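Local coordinates for 14L protein (Yaba-like disease virus, PDB 4EKX), which probably binds and neutralises host interleukin-18 as a poxviral decoy receptor with an immunoglobulin-like fold, at residues Y36-K41 / T90-D95. The protein carries 2 engineered substitutions. Sequence-based numbering, arbitrary orientation.
Sequences YWIIGK and TCVLID
Trp37 and Cys91 face each other across two antiparallel strands, 34-39 and 89-94, of an immunoglobulin-like beta-sandwich. They pack on the inner side of the sheet, and the disulfide from Cys91 to Cys23 joins the two sheets. This cystine beside a tryptophan is the classic core of the immunoglobulin fold. In this CH-pi contact Cys91 CB sits 3.9 Å from the centroid of the Trp37 six-membered ring, almost exactly on the ring normal. Cys91 SG, anti to the backbone N (chi1 -171°), lies over the same indole at 4.5 Å from the centroid of its five-membered ring. The indole NE1 is satisfied by the Ala73 carbonyl.

Four backbone hydrogen bonds join 36-39 to 90-94. Tyr36 pairs with Val92 and Ile38 with Thr90, each through two bonds. Trp37 and Cys91 form the non-hydrogen-bonded pair between them.

Tyr36, Ile38, Val92 and Ile94 line the other side of the sheet, where the chain of another protein packs on them. Val92 CB lies over one face of the Tyr36 ring, offset toward its rim. Ile94 CG1 meets the ring edge at CE1, 3.5 Å away. Ile38 CD1 touches Val92 CG2 at 3.7 Å. Tyr36 OH is hydrogen-bonded to the backbone of that other chain.

Beyond the paired residues, one water links the loop after strand 34-39 to strand 89-94: it donates to Gly40 O and accepts from Thr90 OG1, each 2.6 Å from the water oxygen.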
loop_
_atom_site.group_PDB
_atom_site.type_symbol
_atom_site.label_atom_id
_atom_site.label_comp_id
_atom_site.label_asym_id
_atom_site.label_seq_id
_atom_site.Cartn_x
_atom_site.Cartn_y
_atom_site.Cartn_z
ATOM N N TYR D 36 3.288 -2.213 16.021
ATOM C CA TYR D 36 4.150 -3.382 15.810
ATOM C C TYR D 36 3.410 -4.633 16.201
ATOM O O TYR D 36 2.332 -4.577 16.805
ATOM C CB TYR D 36 5.429 -3.286 16.634
ATOM C CG TYR D 36 5.170 -3.165 18.115
ATOM C CD1 TYR D 36 4.901 -1.915 18.697
ATOM C CD2 TYR D 36 5.195 -4.290 18.943
ATOM C CE1 TYR D 36 4.666 -1.798 20.063
ATOM C CE2 TYR D 36 4.952 -4.176 20.307
ATOM C CZ TYR D 36 4.689 -2.926 20.862
ATOM O OH TYR D 36 4.450 -2.785 22.215
ATOM N N TRP D 37 4.018 -5.769 15.879
ATOM C CA TRP D 37 3.373 -7.049 16.067
ATOM C C TRP D 37 3.855 -7.790 17.322
ATOM O O TRP D 37 5.016 -7.667 17.732
ATOM C CB TRP D 37 3.599 -7.912 14.816
ATOM C CG TRP D 37 2.814 -7.411 13.613
ATOM C CD1 TRP D 37 3.213 -6.482 12.687
ATOM C CD2 TRP D 37 1.495 -7.802 13.249
ATOM N NE1 TRP D 37 2.211 -6.279 11.753
ATOM C CE2 TRP D 37 1.144 -7.075 12.081
ATOM C CE3 TRP D 37 0.565 -8.696 13.794
ATOM C CZ2 TRP D 37 -0.078 -7.249 11.434
ATOM C CZ3 TRP D 37 -0.658 -8.851 13.162
ATOM C CH2 TRP D 37 -0.969 -8.127 11.993
ATOM N N ILE D 38 2.930 -8.535 17.928
ATOM C CA ILE D 38 3.234 -9.480 18.999
ATOM C C ILE D 38 2.678 -10.832 18.564
ATOM O O ILE D 38 1.509 -10.937 18.171
ATOM C CB ILE D 38 2.606 -9.054 20.343
ATOM C CG1 ILE D 38 3.219 -7.723 20.810
ATOM C CG2 ILE D 38 2.799 -10.161 21.399
ATOM C CD1 ILE D 38 2.657 -7.187 22.147
ATOM N N ILE D 39 3.537 -11.844 18.610
ATOM C CA ILE D 39 3.197 -13.196 18.164
ATOM C C ILE D 39 2.834 -14.011 19.391
ATOM O O ILE D 39 3.666 -14.222 20.281
ATOM C CB ILE D 39 4.382 -13.856 17.447
ATOM C CG1 ILE D 39 4.976 -12.916 16.397
ATOM C CG2 ILE D 39 3.967 -15.187 16.808
ATOM C CD1 ILE D 39 3.953 -12.388 15.383
ATOM N N GLY D 40 1.580 -14.447 19.448
ATOM C CA GLY D 40 1.075 -15.129 20.619
ATOM C C GLY D 40 0.965 -14.172 21.791
ATOM O O GLY D 40 0.695 -12.982 21.613
ATOM N N LYS D 41 1.190 -14.691 22.992
ATOM C CA LYS D 41 0.973 -13.904 24.200
ATOM C C LYS D 41 1.914 -12.715 24.389
ATOM O O LYS D 41 1.470 -11.641 24.798
ATOM C CB LYS D 41 1.008 -14.796 25.442
ATOM C CG LYS D 41 -0.352 -15.359 25.824
ATOM N N THR D 90 -1.173 -10.367 17.047
ATOM C CA THR D 90 -1.691 -9.088 17.525
ATOM C C THR D 90 -0.904 -7.902 16.994
ATOM O O THR D 90 0.322 -7.892 17.043
ATOM C CB THR D 90 -1.673 -9.045 19.066
ATOM O OG1 THR D 90 -2.516 -10.082 19.578
ATOM C CG2 THR D 90 -2.154 -7.685 19.587
ATOM N N CYS D 91 -1.609 -6.898 16.476
ATOM C CA CYS D 91 -0.958 -5.613 16.220
ATOM C C CYS D 91 -1.331 -4.576 17.278
ATOM O O CYS D 91 -2.494 -4.429 17.644
ATOM C CB CYS D 91 -1.214 -5.068 14.817
ATOM S SG CYS D 91 -0.155 -3.598 14.518
ATOM N N VAL D 92 -0.321 -3.866 17.761
ATOM C CA VAL D 92 -0.485 -2.954 18.883
ATOM C C VAL D 92 -0.203 -1.538 18.424
ATOM O O VAL D 92 0.784 -1.293 17.739
ATOM C CB VAL D 92 0.490 -3.289 20.023
ATOM C CG1 VAL D 92 0.216 -2.397 21.260
ATOM C CG2 VAL D 92 0.407 -4.771 20.378
ATOM N N LEU D 93 -1.076 -0.614 18.808
ATOM C CA LEU D 93 -0.798 0.808 18.653
ATOM C C LEU D 93 -0.298 1.368 19.974
ATOM O O LEU D 93 -0.960 1.240 21.002
ATOM C CB LEU D 93 -2.056 1.572 18.219
ATOM C CG LEU D 93 -1.941 3.099 18.359
ATOM C CD1 LEU D 93 -0.964 3.667 17.340
ATOM C CD2 LEU D 93 -3.310 3.772 18.223
ATOM N N ILE D 94 0.880 1.976 19.939
ATOM C CA ILE D 94 1.431 2.659 21.106
ATOM C C ILE D 94 1.462 4.153 20.843
ATOM O O ILE D 94 1.899 4.585 19.791
ATOM C CB ILE D 94 2.869 2.173 21.425
ATOM C CG1 ILE D 94 2.866 0.681 21.748
ATOM C CG2 ILE D 94 3.448 2.960 22.602
ATOM C CD1 ILE D 94 2.022 0.313 22.946
ATOM N N ASP D 95 0.973 4.927 21.811
ATOM C CA ASP D 95 1.082 6.391 21.799
ATOM C C ASP D 95 0.870 6.874 23.243
ATOM O O ASP D 95 0.777 6.047 24.143
ATOM C CB ASP D 95 0.107 7.045 20.796
ATOM C CG ASP D 95 -1.362 6.838 21.143
ATOM O OD1 ASP D 95 -1.674 6.365 22.251
ATOM O OD2 ASP D 95 -2.220 7.172 20.288
HETATM O O HOH W 1 -1.334 -12.396 20.071
#